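Local coordinates for protein flavodoxin (Lactobacillus reuteri, PDB 5VEG) that binds flavin mononucleotide and probably serves as a low-potential electron donor to redox enzymes, in association with a bacterial microcompartment for 1,2-propanediol utilization, at residues A78-V83 with E170-T175; A48-D53 with E163-F168. All coordinates share one frame; numbering follows the deposited sequence.

Contact 1: A78-V83 with E170-T175; sequences ADILVV and EGLVKT
I80 of the central strand packs on L172 and V173 of the C-terminal helix, and V82 on L172, all through apolar groups. L172 points at the strand and its CD1 does most of the touching: this one methyl lies 3.6 Å from CG2 of V82 and 3.8 Å from CG2 of I80, two residues, two apart in the strand, whose side chains fall on the same face. With CG of L172 anti to its carbonyl carbon (chi1 -55°), the branch is carried down to the sheet. I80 reaches further with its other arm, CD1 coming to 3.8 Å from the backbone O of L172 and 4.4 Å from CG2 of V173, whose own CB points away. The beta-branched I80 and V82 suit an extended strand, while leucine, branched one carbon further out, suits the helix and reaches the sheet. A glycine in place of I80 would probably leave CD1 of L172 with a single strand methyl against it and open a gap against the helix backbone at L172 and V173.

No polar bond joins the two segments; each is held by bonds within itself or to neighbouring strands. G171 O accepts both T175 N and, at 2.7 Å, T175 OG1, which arrive from opposite faces of its carbonyl plane; T175 OG1 also bonds G147 O. The backbone of I80 pairs with T32 and H34, and that of L81 with V113 and G115.

The strand and helix axes run 9.6 Å apart at 154°, nearly antiparallel: the helix-on-sheet layer of the flavodoxin fold, with its parallel strands in the order 2-1-3-4-5.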
loop_
_atom_site.group_PDB
_atom_site.type_symbol
_atom_site.label_atom_id
_atom_site.label_comp_id
_atom_site.label_asym_id
_atom_site.label_seq_id
_atom_site.Cartn_x
_atom_site.Cartn_y
_atom_site.Cartn_z
ATOM N N ALA A 78 -6.803 -2.820 -11.465
ATOM C CA ALA A 78 -7.565 -1.769 -10.797
ATOM C C ALA A 78 -7.081 -0.380 -11.214
ATOM O O ALA A 78 -5.974 -0.202 -11.733
ATOM C CB ALA A 78 -7.467 -1.912 -9.269
ATOM N N ASP A 79 -7.937 0.620 -10.990
ATOM C CA ASP A 79 -7.542 2.003 -11.239
ATOM C C ASP A 79 -6.624 2.537 -10.137
ATOM O O ASP A 79 -5.758 3.367 -10.415
ATOM C CB ASP A 79 -8.763 2.914 -11.326
ATOM C CG ASP A 79 -9.821 2.403 -12.293
ATOM O OD1 ASP A 79 -9.482 2.120 -13.457
ATOM O OD2 ASP A 79 -10.991 2.281 -11.867
ATOM N N ILE A 80 -6.824 2.091 -8.896
ATOM C CA ILE A 80 -6.074 2.551 -7.725
ATOM C C ILE A 80 -5.339 1.349 -7.145
ATOM O O ILE A 80 -5.950 0.297 -6.923
ATOM C CB ILE A 80 -7.007 3.189 -6.677
ATOM C CG1 ILE A 80 -7.630 4.476 -7.233
ATOM C CG2 ILE A 80 -6.260 3.462 -5.332
ATOM C CD1 ILE A 80 -8.761 5.059 -6.362
ATOM N N LEU A 81 -4.028 1.493 -6.927
ATOM C CA LEU A 81 -3.176 0.408 -6.446
ATOM C C LEU A 81 -2.543 0.788 -5.108
ATOM O O LEU A 81 -1.944 1.856 -4.990
ATOM C CB LEU A 81 -2.082 0.092 -7.464
ATOM C CG LEU A 81 -2.608 -0.013 -8.895
ATOM C CD1 LEU A 81 -1.461 -0.021 -9.882
ATOM C CD2 LEU A 81 -3.469 -1.255 -9.016
ATOM N N VAL A 82 -2.657 -0.096 -4.118
ATOM C CA VAL A 82 -2.195 0.157 -2.755
ATOM C C VAL A 82 -1.425 -1.061 -2.267
ATOM O O VAL A 82 -1.904 -2.192 -2.403
ATOM C CB VAL A 82 -3.360 0.475 -1.793
ATOM C CG1 VAL A 82 -2.843 0.659 -0.341
ATOM C CG2 VAL A 82 -4.101 1.717 -2.255
ATOM N N VAL A 83 -0.239 -0.825 -1.687
ATOM C CA VAL A 83 0.515 -1.845 -0.954
ATOM C C VAL A 83 0.647 -1.420 0.508
ATOM O O VAL A 83 1.073 -0.295 0.806
ATOM C CB VAL A 83 1.907 -2.085 -1.569
ATOM C CG1 VAL A 83 2.668 -3.124 -0.770
ATOM C CG2 VAL A 83 1.793 -2.535 -3.054
ATOM N N GLU A 170 -8.951 9.349 0.496
ATOM C CA GLU A 170 -9.549 10.480 -0.205
ATOM C C GLU A 170 -8.621 11.003 -1.293
ATOM O O GLU A 170 -9.071 11.343 -2.395
ATOM C CB GLU A 170 -9.881 11.600 0.788
ATOM C CG GLU A 170 -10.924 11.240 1.840
ATOM C CD GLU A 170 -11.028 12.297 2.931
ATOM O OE1 GLU A 170 -11.351 11.945 4.089
ATOM O OE2 GLU A 170 -10.773 13.482 2.622
ATOM N N GLY A 171 -7.319 11.075 -0.998
ATOM C CA GLY A 171 -6.359 11.525 -1.990
ATOM C C GLY A 171 -6.312 10.626 -3.213
ATOM O O GLY A 171 -6.253 11.109 -4.349
ATOM N N LEU A 172 -6.326 9.308 -3.000
ATOM C CA LEU A 172 -6.282 8.373 -4.119
ATOM C C LEU A 172 -7.500 8.555 -5.018
ATOM O O LEU A 172 -7.375 8.628 -6.244
ATOM C CB LEU A 172 -6.212 6.932 -3.608
ATOM C CG LEU A 172 -5.087 6.528 -2.640
ATOM C CD1 LEU A 172 -5.352 5.136 -2.077
ATOM C CD2 LEU A 172 -3.730 6.594 -3.327
ATOM N N VAL A 173 -8.686 8.642 -4.411
ATOM C CA VAL A 173 -9.924 8.772 -5.180
ATOM C C VAL A 173 -9.917 10.066 -5.981
ATOM O O VAL A 173 -10.151 10.066 -7.194
ATOM C CB VAL A 173 -11.146 8.692 -4.248
ATOM C CG1 VAL A 173 -12.443 8.898 -5.043
ATOM C CG2 VAL A 173 -11.181 7.360 -3.546
ATOM N N LYS A 174 -9.635 11.192 -5.324
ATOM C CA LYS A 174 -9.623 12.450 -6.062
ATOM C C LYS A 174 -8.591 12.420 -7.186
ATOM O O LYS A 174 -8.877 12.846 -8.315
ATOM C CB LYS A 174 -9.382 13.624 -5.114
ATOM C CG LYS A 174 -10.624 14.028 -4.284
ATOM C CD LYS A 174 -11.956 13.491 -4.870
ATOM C CE LYS A 174 -12.583 14.408 -5.930
ATOM N NZ LYS A 174 -13.526 13.654 -6.817
ATOM N N THR A 175 -7.404 11.863 -6.915
ATOM C CA THR A 175 -6.381 11.761 -7.952
ATOM C C THR A 175 -6.850 10.881 -9.103
ATOM O O THR A 175 -6.655 11.223 -10.275
ATOM C CB THR A 175 -5.077 11.219 -7.348
ATOM O OG1 THR A 175 -4.633 12.096 -6.311
ATOM C CG2 THR A 175 -3.977 11.124 -8.384
#

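Contact 2: A48-D53 with E163-F168; sequences ANIVCD and ERLNKF
L165 projects from its helix toward I50 and V51, one branch for each. Its CD1 goes to I50, 3.8 Å from CG2, and its CD2 goes to V51, also 3.8 Å from CG2, and with these two methyls the leucine fork straddles two successive residues of the opposing helix. In both pairs the side chains cross at about a right angle. I50 points at its partner and also brings CG2 to 3.9 Å from CB of L165, which makes its methyl branch, more than its longer arm, the main touching group. V51 is turned along the flank of its helix and uses both methyls. CG2 faces L165 and also approaches the F168 ring, while CG1 (anti to the backbone N, chi1 175°) lies 4.0 Å from CE2 of F168.

That CG1 methyl meets the phenylalanine at the ring edge, near the ring plane, rather than over a face. The ring of F168 also touches A148 and V151 of the edge strand, while L165 touches V151 and I153. The small beta-branched valine suits a place where the backbones come close, V51 and L165 having CA atoms 6.1 Å apart; the larger leucine and phenylalanine reach down to the sheet.

The axes approach to 9.0 Å at -49°, the packing of neighbouring helices 43-56 and 159-176 on one side of the parallel sheet in the three-layer flavodoxin-like alpha/beta/alpha sandwich.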
loop_
_atom_site.group_PDB
_atom_site.type_symbol
_atom_site.label_atom_id
_atom_site.label_comp_id
_atom_site.label_asym_id
_atom_site.label_seq_id
_atom_site.Cartn_x
_atom_site.Cartn_y
_atom_site.Cartn_z
ATOM N N ALA A 48 -4.437 -2.329 5.851
ATOM C CA ALA A 48 -5.128 -2.576 4.585
ATOM C C ALA A 48 -6.649 -2.567 4.770
ATOM O O ALA A 48 -7.376 -1.988 3.953
ATOM C CB ALA A 48 -4.648 -3.902 3.991
ATOM N N ASN A 49 -7.144 -3.193 5.844
ATOM C CA ASN A 49 -8.583 -3.192 6.118
ATOM C C ASN A 49 -9.128 -1.776 6.248
ATOM O O ASN A 49 -10.200 -1.462 5.721
ATOM C CB ASN A 49 -8.887 -3.969 7.405
ATOM C CG ASN A 49 -8.701 -5.477 7.273
ATOM O OD1 ASN A 49 -8.523 -6.022 6.178
ATOM N ND2 ASN A 49 -8.749 -6.161 8.411
ATOM N N ILE A 50 -8.416 -0.910 6.976
ATOM C CA ILE A 50 -8.876 0.465 7.136
ATOM C C ILE A 50 -8.906 1.179 5.793
ATOM O O ILE A 50 -9.828 1.948 5.507
ATOM C CB ILE A 50 -7.988 1.209 8.153
ATOM C CG1 ILE A 50 -8.132 0.560 9.539
ATOM C CG2 ILE A 50 -8.334 2.695 8.182
ATOM C CD1 ILE A 50 -7.001 0.916 10.542
ATOM N N VAL A 51 -7.900 0.940 4.949
ATOM C CA VAL A 51 -7.867 1.599 3.645
ATOM C C VAL A 51 -8.989 1.071 2.752
ATOM O O VAL A 51 -9.666 1.842 2.062
ATOM C CB VAL A 51 -6.479 1.427 2.995
ATOM C CG1 VAL A 51 -6.482 2.000 1.579
ATOM C CG2 VAL A 51 -5.369 2.109 3.864
ATOM N N CYS A 52 -9.221 -0.245 2.770
ATOM C CA CYS A 52 -10.326 -0.818 2.002
ATOM C C CYS A 52 -11.665 -0.247 2.440
ATOM O O CYS A 52 -12.523 0.054 1.602
ATOM C CB CYS A 52 -10.354 -2.332 2.154
ATOM S SG CYS A 52 -8.979 -3.156 1.423
ATOM N N ASP A 53 -11.867 -0.108 3.751
ATOM C CA ASP A 53 -13.099 0.482 4.259
ATOM C C ASP A 53 -13.260 1.917 3.772
ATOM O O ASP A 53 -14.327 2.295 3.279
ATOM C CB ASP A 53 -13.120 0.429 5.791
ATOM C CG ASP A 53 -13.357 -0.975 6.330
ATOM O OD1 ASP A 53 -13.861 -1.836 5.568
ATOM O OD2 ASP A 53 -13.038 -1.215 7.521
ATOM N N GLU A 163 -7.430 8.493 10.887
ATOM C CA GLU A 163 -7.737 9.707 10.145
ATOM C C GLU A 163 -6.749 9.899 9.001
ATOM O O GLU A 163 -7.144 10.258 7.893
ATOM C CB GLU A 163 -7.752 10.920 11.077
ATOM C CG GLU A 163 -9.089 11.078 11.806
ATOM C CD GLU A 163 -9.019 11.916 13.084
ATOM O OE1 GLU A 163 -8.003 12.612 13.310
ATOM O OE2 GLU A 163 -9.989 11.877 13.874
ATOM N N ARG A 164 -5.461 9.628 9.238
ATOM C CA ARG A 164 -4.467 9.745 8.169
ATOM C C ARG A 164 -4.745 8.767 7.029
ATOM O O ARG A 164 -4.584 9.120 5.856
ATOM C CB ARG A 164 -3.059 9.531 8.724
ATOM C CG ARG A 164 -2.654 10.601 9.716
ATOM C CD ARG A 164 -1.181 10.894 9.663
ATOM N NE ARG A 164 -0.818 12.057 10.478
ATOM C CZ ARG A 164 -0.671 13.299 10.018
ATOM N NH1 ARG A 164 -0.839 13.566 8.723
ATOM N NH2 ARG A 164 -0.326 14.283 10.854
ATOM N N LEU A 165 -5.161 7.537 7.348
ATOM C CA LEU A 165 -5.503 6.580 6.298
ATOM C C LEU A 165 -6.781 6.970 5.554
ATOM O O LEU A 165 -6.962 6.577 4.398
ATOM C CB LEU A 165 -5.638 5.175 6.884
ATOM C CG LEU A 165 -4.319 4.541 7.367
ATOM C CD1 LEU A 165 -4.602 3.251 8.127
ATOM C CD2 LEU A 165 -3.344 4.288 6.215
ATOM N N ASN A 166 -7.660 7.748 6.179
ATOM C CA ASN A 166 -8.827 8.248 5.461
ATOM C C ASN A 166 -8.447 9.340 4.475
ATOM O O ASN A 166 -8.939 9.356 3.342
ATOM C CB ASN A 166 -9.868 8.767 6.450
ATOM C CG ASN A 166 -10.883 7.724 6.808
ATOM O OD1 ASN A 166 -10.721 6.992 7.788
ATOM N ND2 ASN A 166 -11.943 7.633 6.006
ATOM N N LYS A 167 -7.598 10.286 4.887
ATOM C CA LYS A 167 -7.115 11.284 3.937
ATOM C C LYS A 167 -6.340 10.627 2.802
ATOM O O LYS A 167 -6.477 11.019 1.635
ATOM C CB LYS A 167 -6.254 12.323 4.658
ATOM C CG LYS A 167 -7.060 13.185 5.635
ATOM C CD LYS A 167 -6.177 13.991 6.596
ATOM C CE LYS A 167 -6.989 15.068 7.330
ATOM N NZ LYS A 167 -6.211 15.764 8.394
ATOM N N PHE A 168 -5.497 9.645 3.137
ATOM C CA PHE A 168 -4.840 8.795 2.149
ATOM C C PHE A 168 -5.840 8.295 1.106
ATOM O O PHE A 168 -5.678 8.549 -0.091
ATOM C CB PHE A 168 -4.162 7.647 2.901
ATOM C CG PHE A 168 -3.440 6.640 2.044
ATOM C CD1 PHE A 168 -2.184 6.920 1.512
ATOM C CD2 PHE A 168 -3.969 5.371 1.873
ATOM C CE1 PHE A 168 -1.502 5.978 0.773
ATOM C CE2 PHE A 168 -3.292 4.402 1.130
ATOM C CZ PHE A 168 -2.053 4.700 0.587
#

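How the contacts relate
Helix 159-176 serves both contacts: its earlier turns, 163-168, lie against helix 43-56 in contact 2, and its later turns, 170-175, lie over the central strand in contact 1. The last helix thus ties together two earlier elements of the fold. The two centres are 11 Å apart, and the apolar layer is continuous between them, since CG1 of V82 from contact 1 lies 4.0 Å from CE2 of F168 from contact 2. Along the chain the segments of the two contacts alternate. Neither contact reaches the flavin: the side chain of V82 is about 13 Å and that of I50 about 12 Å from FMN, and both are packing contacts of the buried helix-sheet layer, at a distance from the cofactor.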